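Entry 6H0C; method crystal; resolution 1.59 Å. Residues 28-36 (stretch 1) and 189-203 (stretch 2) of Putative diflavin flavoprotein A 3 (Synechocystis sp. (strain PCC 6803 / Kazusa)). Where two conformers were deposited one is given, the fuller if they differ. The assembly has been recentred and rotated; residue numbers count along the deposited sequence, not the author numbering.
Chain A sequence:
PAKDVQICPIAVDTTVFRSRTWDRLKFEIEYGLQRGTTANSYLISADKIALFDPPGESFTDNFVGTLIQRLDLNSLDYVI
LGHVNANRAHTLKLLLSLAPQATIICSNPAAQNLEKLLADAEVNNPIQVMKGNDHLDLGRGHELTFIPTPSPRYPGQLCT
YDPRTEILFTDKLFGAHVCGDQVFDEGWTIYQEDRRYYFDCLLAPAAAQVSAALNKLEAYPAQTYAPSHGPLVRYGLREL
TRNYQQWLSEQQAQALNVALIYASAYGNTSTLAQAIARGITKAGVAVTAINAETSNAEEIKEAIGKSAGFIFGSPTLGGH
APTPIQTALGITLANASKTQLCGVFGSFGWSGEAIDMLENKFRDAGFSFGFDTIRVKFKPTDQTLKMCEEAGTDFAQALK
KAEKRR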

ATOM      1  N   GLU A  28      -1.297  10.036  -7.980  1.00 28.87           N
ATOM      2  CA  GLU A  28      -0.473   8.883  -7.666  1.00 29.40           C
ATOM      3  C   GLU A  28      -0.527   7.958  -8.860  1.00 28.46           C
ATOM      4  O   GLU A  28      -1.559   7.874  -9.517  1.00 30.46           O
ATOM      5  N   ILE A  29       0.588   7.305  -9.166  1.00 30.15           N
ATOM      6  CA  ILE A  29       0.714   6.559 -10.420  1.00 30.47           C
ATOM      7  C   ILE A  29      -0.411   5.526 -10.579  1.00 27.15           C
ATOM      8  O   ILE A  29      -0.870   5.267 -11.694  1.00 27.19           O
ATOM      9  N   GLU A  30      -0.895   4.975  -9.468  1.00 25.32           N
ATOM     10  CA  GLU A  30      -1.878   3.891  -9.549  1.00 28.93           C
ATOM     11  C   GLU A  30      -3.246   4.340 -10.074  1.00 27.96           C
ATOM     12  O   GLU A  30      -4.036   3.506 -10.507  1.00 27.10           O
ATOM     13  N   TYR A  31      -3.528   5.641 -10.043  1.00 25.76           N
ATOM     14  CA  TYR A  31      -4.780   6.164 -10.606  1.00 31.36           C
ATOM     15  C   TYR A  31      -4.605   6.574 -12.072  1.00 31.29           C
ATOM     16  O   TYR A  31      -5.456   7.259 -12.639  1.00 28.95           O
ATOM     17  N   GLY A  32      -3.511   6.122 -12.680  1.00 30.17           N
ATOM     18  CA  GLY A  32      -3.131   6.540 -14.020  1.00 30.88           C
ATOM     19  C   GLY A  32      -4.129   6.285 -15.137  1.00 33.86           C
ATOM     20  O   GLY A  32      -4.166   7.037 -16.107  1.00 35.91           O
ATOM     21  N   LEU A  33      -4.933   5.232 -15.017  1.00 32.11           N
ATOM     22  CA  LEU A  33      -5.922   4.919 -16.048  1.00 32.28           C
ATOM     23  C   LEU A  33      -7.157   5.808 -15.915  1.00 34.52           C
ATOM     24  O   LEU A  33      -8.059   5.761 -16.751  1.00 36.95           O
ATOM     25  N   GLN A  34      -7.185   6.611 -14.855  1.00 33.24           N
ATOM     26  CA  GLN A  34      -8.270   7.559 -14.592  1.00 32.72           C
ATOM     27  C   GLN A  34      -9.660   6.973 -14.813  1.00 34.27           C
ATOM     28  O   GLN A  34     -10.480   7.548 -15.526  1.00 36.01           O
ATOM     29  N   ARG A  35      -9.906   5.821 -14.193  0.67 32.84           N
ATOM     30  CA  ARG A  35     -11.190   5.135 -14.277  0.67 33.60           C
ATOM     31  C   ARG A  35     -11.960   5.260 -12.960  0.67 34.14           C
ATOM     32  O   ARG A  35     -12.914   4.521 -12.715  0.67 33.20           O
ATOM     33  N   GLY A  36     -11.543   6.205 -12.122  1.00 31.40           N
ATOM     34  CA  GLY A  36     -12.100   6.354 -10.790  1.00 28.97           C
ATOM     35  C   GLY A  36     -11.643   5.239  -9.860  1.00 29.09           C
ATOM     36  O   GLY A  36     -10.758   4.446 -10.187  1.00 27.42           O
ATOM     37  N   THR A 189     -12.950  -9.790 -18.700  1.00 30.40           N
ATOM     38  CA  THR A 189     -12.193  -8.882 -19.555  1.00 30.64           C
ATOM     39  C   THR A 189     -12.305  -7.397 -19.169  1.00 31.16           C
ATOM     40  O   THR A 189     -11.315  -6.670 -19.222  1.00 30.12           O
ATOM     41  N   ILE A 190     -13.485  -6.945 -18.759  1.00 29.91           N
ATOM     42  CA  ILE A 190     -13.648  -5.534 -18.404  1.00 31.34           C
ATOM     43  C   ILE A 190     -12.735  -5.087 -17.251  1.00 34.53           C
ATOM     44  O   ILE A 190     -12.414  -3.906 -17.146  1.00 32.70           O
ATOM     45  N   TYR A 191     -12.322  -6.017 -16.392  1.00 30.91           N
ATOM     46  CA  TYR A 191     -11.467  -5.664 -15.247  1.00 31.55           C
ATOM     47  C   TYR A 191     -10.001  -6.078 -15.412  1.00 33.54           C
ATOM     48  O   TYR A 191      -9.171  -5.750 -14.565  1.00 29.08           O
ATOM     49  N   GLN A 192      -9.689  -6.807 -16.484  1.00 32.50           N
ATOM     50  CA  GLN A 192      -8.347  -7.355 -16.676  1.00 32.10           C
ATOM     51  C   GLN A 192      -7.245  -6.274 -16.639  1.00 33.85           C
ATOM     52  O   GLN A 192      -6.284  -6.384 -15.859  1.00 28.93           O
ATOM     53  N   GLU A 193      -7.386  -5.231 -17.458  1.00 28.05           N
ATOM     54  CA  GLU A 193      -6.354  -4.193 -17.524  1.00 27.86           C
ATOM     55  C   GLU A 193      -6.200  -3.467 -16.194  1.00 29.83           C
ATOM     56  O   GLU A 193      -5.083  -3.224 -15.738  1.00 32.09           O
ATOM     57  N   ASP A 194      -7.320  -3.112 -15.571  1.00 28.44           N
ATOM     58  CA  ASP A 194      -7.277  -2.464 -14.261  1.00 27.57           C
ATOM     59  C   ASP A 194      -6.572  -3.329 -13.206  1.00 30.20           C
ATOM     60  O   ASP A 194      -5.762  -2.834 -12.416  1.00 28.10           O
ATOM     61  N   ARG A 195      -6.877  -4.622 -13.198  1.00 27.74           N
ATOM     62  CA  ARG A 195      -6.317  -5.522 -12.199  1.00 27.70           C
ATOM     63  C   ARG A 195      -4.810  -5.723 -12.392  1.00 28.15           C
ATOM     64  O   ARG A 195      -4.056  -5.770 -11.414  1.00 28.25           O
ATOM     65  N   ARG A 196      -4.369  -5.818 -13.643  1.00 24.98           N
ATOM     66  CA  ARG A 196      -2.943  -5.935 -13.939  1.00 25.61           C
ATOM     67  C   ARG A 196      -2.199  -4.640 -13.590  1.00 24.90           C
ATOM     68  O   ARG A 196      -1.112  -4.677 -13.021  1.00 26.12           O
ATOM     69  N   TYR A 197      -2.785  -3.500 -13.939  1.00 22.02           N
ATOM     70  CA  TYR A 197      -2.158  -2.215 -13.672  1.00 21.67           C
ATOM     71  C   TYR A 197      -2.033  -2.010 -12.163  1.00 23.59           C
ATOM     72  O   TYR A 197      -1.022  -1.508 -11.660  1.00 25.95           O
ATOM     73  N   TYR A 198      -3.075  -2.420 -11.449  1.00 24.32           N
ATOM     74  CA  TYR A 198      -3.093  -2.366  -9.998  1.00 23.39           C
ATOM     75  C   TYR A 198      -1.948  -3.210  -9.439  1.00 25.82           C
ATOM     76  O   TYR A 198      -1.160  -2.735  -8.613  1.00 27.72           O
ATOM     77  N   PHE A 199      -1.841  -4.454  -9.892  1.00 22.39           N
ATOM     78  CA  PHE A 199      -0.733  -5.303  -9.457  1.00 24.70           C
ATOM     79  C   PHE A 199       0.625  -4.660  -9.735  1.00 23.73           C
ATOM     80  O   PHE A 199       1.482  -4.589  -8.856  1.00 23.07           O
ATOM     81  N   ASP A 200       0.813  -4.206 -10.968  1.00 24.51           N
ATOM     82  CA  ASP A 200       2.076  -3.624 -11.400  1.00 25.33           C
ATOM     83  C   ASP A 200       2.492  -2.414 -10.577  1.00 31.26           C
ATOM     84  O   ASP A 200       3.662  -2.271 -10.224  1.00 32.51           O
ATOM     85  N   CYS A 201       1.543  -1.538 -10.274  1.00 26.34           N
ATOM     86  CA  CYS A 201       1.874  -0.325  -9.534  1.00 26.71           C
ATOM     87  C   CYS A 201       2.092  -0.572  -8.047  1.00 25.12           C
ATOM     88  O   CYS A 201       3.012  -0.009  -7.451  1.00 27.40           O
ATOM     89  N   LEU A 202       1.241  -1.408  -7.452  1.00 24.13           N
ATOM     90  CA  LEU A 202       1.203  -1.574  -5.999  1.00 27.26           C
ATOM     91  C   LEU A 202       1.979  -2.772  -5.462  1.00 27.39           C
ATOM     92  O   LEU A 202       2.480  -2.732  -4.338  1.00 24.33           O
ATOM     93  N   LEU A 203       2.061  -3.847  -6.239  1.00 25.51           N
ATOM     94  CA  LEU A 203       2.498  -5.124  -5.670  1.00 25.90           C
ATOM     95  C   LEU A 203       3.811  -5.659  -6.252  1.00 25.48           C
ATOM     96  O   LEU A 203       4.559  -6.356  -5.559  1.00 24.87           O
TER

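The loop of stretch 1 lies along one side of the helix in stretch 2, with 533 Å² buried between them, and the helix meets it chiefly through E193, D194, Y197, C201 and L202, residues spaced three, four or one apart as a single helical side requires.

The apolar packing centres on Y197. Its CA-to-CB bond points toward the loop, and chi1 in the t well (-174°) sends the ring out to the loop, its hydroxyl end reaching I29 O. L33, also directed toward its partner, adopts the m,t rotamer common for leucine, and sets its CG over one face of the ring, 4.1 Å from the Y197 ring centroid and 23° off the normal. This is a CH-pi contact; the closest approach is L33 CG to Y197 CD2 at 3.8 Å. A branched aliphatic side chain suits the place because it can cover a flat aromatic surface without needing a polar partner. L33 CD1 also lies 3.5 Å from D194 OD2, one turn earlier in the helix than Y197. Further along, I29 (t, p) places CG2 4.0 Å from SG of C201, whose m rotamer and inward CB fill a narrow space: the backbones are close here, with E30 CA only 5.6 Å from C201 CA.

The hydrogen bonds begin at the far end of the same tyrosine. Y197 OH donates to I29 O at 2.6 Å, a short bond that lies near the plane of the ring, so the face remains free for L33. I29 O also accepts the backbone N of G32 at 2.9 Å. G32 suits this crowded corner: its CA is 3.7 Å from Y197 OH, and an ideal CB would fall 2.4 Å from that oxygen, a clash.

Charged groups close the other end. R35 points toward the helix, and its extended chain, bent at chi3 (56°, p), carries NH1 to D194 OD1, a salt bridge with a very short modelled distance of 2.2 Å; R35 was deposited in two conformers, and this describes one. D194, with chi1 m, starts sideways but brings its carboxylate nearer to the loop. R35 NH1 also makes a weak hydrogen bond to I190 O at 3.4 Å. Arginine suits this exposed edge because its length spans the gap and its guanidinium can serve several acceptors.

E30 (p, t) is different: its carboxylate oxygens are hydrogen-bonded elsewhere in the structure, while OE1 passes 3.3 Å from L202 CD1.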

ATOM      1  CB  GLU A  28      -0.953   8.202  -6.393  1.00 28.01           C
ATOM      2  CG  GLU A  28      -0.727   9.058  -5.167  1.00 37.73           C
ATOM      3  CD  GLU A  28      -1.336   8.454  -3.932  1.00 58.42           C
ATOM      4  OE1 GLU A  28      -1.825   7.308  -4.007  1.00 58.71           O
ATOM      5  OE2 GLU A  28      -1.331   9.131  -2.883  1.00 76.72           O
ATOM      6  CB  ILE A  29       2.113   5.865 -10.519  1.00 34.92           C
ATOM      7  CG1 ILE A  29       2.447   5.470 -11.957  1.00 33.15           C
ATOM      8  CG2 ILE A  29       2.204   4.661  -9.607  1.00 32.93           C
ATOM      9  CD1 ILE A  29       2.768   6.636 -12.836  1.00 39.35           C
ATOM     10  CB  GLU A  30      -2.051   3.225  -8.184  1.00 29.44           C
ATOM     11  CG  GLU A  30      -2.717   4.108  -7.149  1.00 33.91           C
ATOM     12  CD  GLU A  30      -2.378   3.682  -5.737  1.00 43.54           C
ATOM     13  OE1 GLU A  30      -3.159   2.912  -5.126  1.00 43.61           O
ATOM     14  OE2 GLU A  30      -1.318   4.117  -5.244  1.00 39.17           O
ATOM     15  CB  TYR A  31      -5.305   7.353  -9.774  1.00 29.50           C
ATOM     16  CG  TYR A  31      -5.509   6.989  -8.323  1.00 25.49           C
ATOM     17  CD1 TYR A  31      -6.510   6.100  -7.949  1.00 28.19           C
ATOM     18  CD2 TYR A  31      -4.684   7.504  -7.331  1.00 27.22           C
ATOM     19  CE1 TYR A  31      -6.692   5.735  -6.618  1.00 28.39           C
ATOM     20  CE2 TYR A  31      -4.855   7.145  -5.997  1.00 30.91           C
ATOM     21  CZ  TYR A  31      -5.861   6.258  -5.649  1.00 31.08           C
ATOM     22  OH  TYR A  31      -6.039   5.891  -4.335  1.00 31.26           O
ATOM     23  CB  LEU A  33      -6.319   3.438 -15.988  1.00 30.65           C
ATOM     24  CG  LEU A  33      -5.139   2.462 -16.089  1.00 34.06           C
ATOM     25  CD1 LEU A  33      -5.606   1.020 -16.143  1.00 29.98           C
ATOM     26  CD2 LEU A  33      -4.280   2.803 -17.299  1.00 37.55           C
ATOM     27  CB  GLN A  34      -8.090   8.807 -15.447  1.00 36.43           C
ATOM     28  CG  GLN A  34      -6.758   9.488 -15.199  1.00 41.68           C
ATOM     29  CD  GLN A  34      -6.741  10.905 -15.712  1.00 50.17           C
ATOM     30  OE1 GLN A  34      -7.740  11.617 -15.629  1.00 55.17           O
ATOM     31  NE2 GLN A  34      -5.604  11.325 -16.251  1.00 51.34           N
ATOM     32  CB  ARG A  35     -10.994   3.654 -14.628  0.67 33.23           C
ATOM     33  CG  ARG A  35     -10.322   3.389 -15.980  0.67 34.26           C
ATOM     34  CD  ARG A  35     -10.629   1.973 -16.475  0.67 38.37           C
ATOM     35  NE  ARG A  35     -12.070   1.742 -16.559  0.67 48.10           N
ATOM     36  CZ  ARG A  35     -12.642   0.545 -16.650  0.67 47.04           C
ATOM     37  NH1 ARG A  35     -11.898  -0.547 -16.667  0.67 47.22           N
ATOM     38  NH2 ARG A  35     -13.964   0.443 -16.716  0.67 47.91           N
ATOM     39  CB  THR A 189     -12.615  -9.069 -21.027  1.00 37.42           C
ATOM     40  OG1 THR A 189     -12.099 -10.323 -21.497  1.00 37.19           O
ATOM     41  CG2 THR A 189     -12.076  -7.955 -21.902  1.00 36.57           C
ATOM     42  CB  ILE A 190     -15.103  -5.198 -18.021  1.00 33.60           C
ATOM     43  CG1 ILE A 190     -15.586  -6.108 -16.903  1.00 34.98           C
ATOM     44  CG2 ILE A 190     -16.024  -5.332 -19.220  1.00 43.26           C
ATOM     45  CD1 ILE A 190     -17.087  -6.145 -16.790  1.00 50.37           C
ATOM     46  CB  TYR A 191     -12.002  -6.293 -13.952  1.00 27.30           C
ATOM     47  CG  TYR A 191     -13.399  -5.860 -13.580  1.00 26.13           C
ATOM     48  CD1 TYR A 191     -13.661  -4.562 -13.166  1.00 28.24           C
ATOM     49  CD2 TYR A 191     -14.451  -6.753 -13.632  1.00 26.40           C
ATOM     50  CE1 TYR A 191     -14.938  -4.167 -12.827  1.00 28.89           C
ATOM     51  CE2 TYR A 191     -15.729  -6.369 -13.293  1.00 30.64           C
ATOM     52  CZ  TYR A 191     -15.969  -5.078 -12.892  1.00 30.53           C
ATOM     53  OH  TYR A 191     -17.248  -4.703 -12.556  1.00 32.38           O
ATOM     54  CB  GLN A 192      -8.286  -8.151 -17.994  1.00 30.15           C
ATOM     55  CG  GLN A 192      -6.929  -8.108 -18.714  1.00 52.89           C
ATOM     56  CD  GLN A 192      -5.860  -8.983 -18.060  1.00 73.29           C
ATOM     57  OE1 GLN A 192      -6.135 -10.102 -17.618  1.00 85.75           O
ATOM     58  NE2 GLN A 192      -4.629  -8.472 -18.003  1.00 72.47           N
ATOM     59  CB  GLU A 193      -6.650  -3.175 -18.628  1.00 31.82           C
ATOM     60  CG  GLU A 193      -5.487  -2.200 -18.871  1.00 43.44           C
ATOM     61  CD  GLU A 193      -5.861  -0.986 -19.735  1.00 57.58           C
ATOM     62  OE1 GLU A 193      -7.073  -0.699 -19.904  1.00 63.14           O
ATOM     63  OE2 GLU A 193      -4.928  -0.312 -20.238  1.00 54.84           O
ATOM     64  CB  ASP A 194      -8.689  -2.124 -13.798  1.00 28.28           C
ATOM     65  CG  ASP A 194      -9.351  -1.107 -14.695  1.00 40.57           C
ATOM     66  OD1 ASP A 194     -10.507  -1.343 -15.108  1.00 44.17           O
ATOM     67  OD2 ASP A 194      -8.703  -0.080 -14.995  1.00 40.20           O
ATOM     68  CB  ARG A 195      -7.062  -6.860 -12.227  1.00 25.20           C
ATOM     69  CG  ARG A 195      -8.412  -6.784 -11.519  1.00 22.60           C
ATOM     70  CD  ARG A 195      -9.268  -7.990 -11.813  1.00 21.51           C
ATOM     71  NE  ARG A 195     -10.354  -8.083 -10.847  1.00 24.47           N
ATOM     72  CZ  ARG A 195     -11.412  -8.878 -10.977  1.00 25.59           C
ATOM     73  NH1 ARG A 195     -11.536  -9.654 -12.055  1.00 27.39           N
ATOM     74  NH2 ARG A 195     -12.349  -8.893 -10.034  1.00 23.67           N
ATOM     75  CB  ARG A 196      -2.724  -6.293 -15.417  1.00 32.20           C
ATOM     76  CG  ARG A 196      -1.257  -6.364 -15.853  1.00 36.00           C
ATOM     77  CD  ARG A 196      -0.583  -7.591 -15.290  1.00 50.65           C
ATOM     78  NE  ARG A 196       0.850  -7.394 -15.082  1.00 66.29           N
ATOM     79  CZ  ARG A 196       1.803  -7.958 -15.817  1.00 69.62           C
ATOM     80  NH1 ARG A 196       1.478  -8.766 -16.818  1.00 72.46           N
ATOM     81  NH2 ARG A 196       3.079  -7.717 -15.546  1.00 69.11           N
ATOM     82  CB  TYR A 197      -2.968  -1.084 -14.310  1.00 25.17           C
ATOM     83  CG  TYR A 197      -2.305   0.266 -14.205  1.00 29.41           C
ATOM     84  CD1 TYR A 197      -1.165   0.557 -14.947  1.00 34.75           C
ATOM     85  CD2 TYR A 197      -2.803   1.249 -13.354  1.00 27.50           C
ATOM     86  CE1 TYR A 197      -0.543   1.795 -14.848  1.00 35.10           C
ATOM     87  CE2 TYR A 197      -2.193   2.483 -13.252  1.00 28.55           C
ATOM     88  CZ  TYR A 197      -1.064   2.754 -14.001  1.00 30.62           C
ATOM     89  OH  TYR A 197      -0.450   3.984 -13.905  1.00 32.30           O
ATOM     90  CB  TYR A 198      -4.448  -2.850  -9.469  1.00 20.77           C
ATOM     91  CG  TYR A 198      -4.639  -2.721  -7.969  1.00 24.40           C
ATOM     92  CD1 TYR A 198      -4.177  -3.709  -7.096  1.00 22.07           C
ATOM     93  CD2 TYR A 198      -5.300  -1.621  -7.423  1.00 26.61           C
ATOM     94  CE1 TYR A 198      -4.361  -3.603  -5.727  1.00 22.01           C
ATOM     95  CE2 TYR A 198      -5.496  -1.504  -6.048  1.00 23.96           C
ATOM     96  CZ  TYR A 198      -5.031  -2.500  -5.205  1.00 25.69           C
ATOM     97  OH  TYR A 198      -5.224  -2.383  -3.843  1.00 21.95           O
ATOM     98  CB  PHE A 199      -0.791  -6.671 -10.132  1.00 25.26           C
ATOM     99  CG  PHE A 199       0.360  -7.568  -9.764  1.00 25.68           C
ATOM    100  CD1 PHE A 199       1.562  -7.495 -10.451  1.00 28.09           C
ATOM    101  CD2 PHE A 199       0.245  -8.466  -8.714  1.00 24.79           C
ATOM    102  CE1 PHE A 199       2.629  -8.313 -10.109  1.00 29.03           C
ATOM    103  CE2 PHE A 199       1.308  -9.293  -8.369  1.00 28.45           C
ATOM    104  CZ  PHE A 199       2.501  -9.216  -9.067  1.00 28.65           C
ATOM    105  CB  ASP A 200       1.996  -3.225 -12.870  1.00 28.12           C
ATOM    106  CG  ASP A 200       1.958  -4.428 -13.800  1.00 37.94           C
ATOM    107  OD1 ASP A 200       2.240  -5.561 -13.335  1.00 33.50           O
ATOM    108  OD2 ASP A 200       1.655  -4.228 -14.997  1.00 38.17           O
ATOM    109  CB  CYS A 201       0.776   0.722  -9.721  1.00 30.63           C
ATOM    110  SG  CYS A 201       0.686   1.387 -11.395  1.00 28.26           S
ATOM    111  CB  LEU A 202      -0.252  -1.689  -5.517  1.00 24.39           C
ATOM    112  CG  LEU A 202      -0.978  -0.385  -5.172  1.00 30.48           C
ATOM    113  CD1 LEU A 202      -1.356   0.399  -6.409  1.00 30.26           C
ATOM    114  CD2 LEU A 202      -2.205  -0.668  -4.320  1.00 32.22           C
ATOM    115  CB  LEU A 203       1.380  -6.170  -5.836  1.00 25.77           C
ATOM    116  CG  LEU A 203       0.034  -5.754  -5.225  1.00 25.89           C
ATOM    117  CD1 LEU A 203      -1.033  -6.819  -5.442  1.00 21.56           C
ATOM    118  CD2 LEU A 203       0.196  -5.412  -3.733  1.00 22.16           C
TER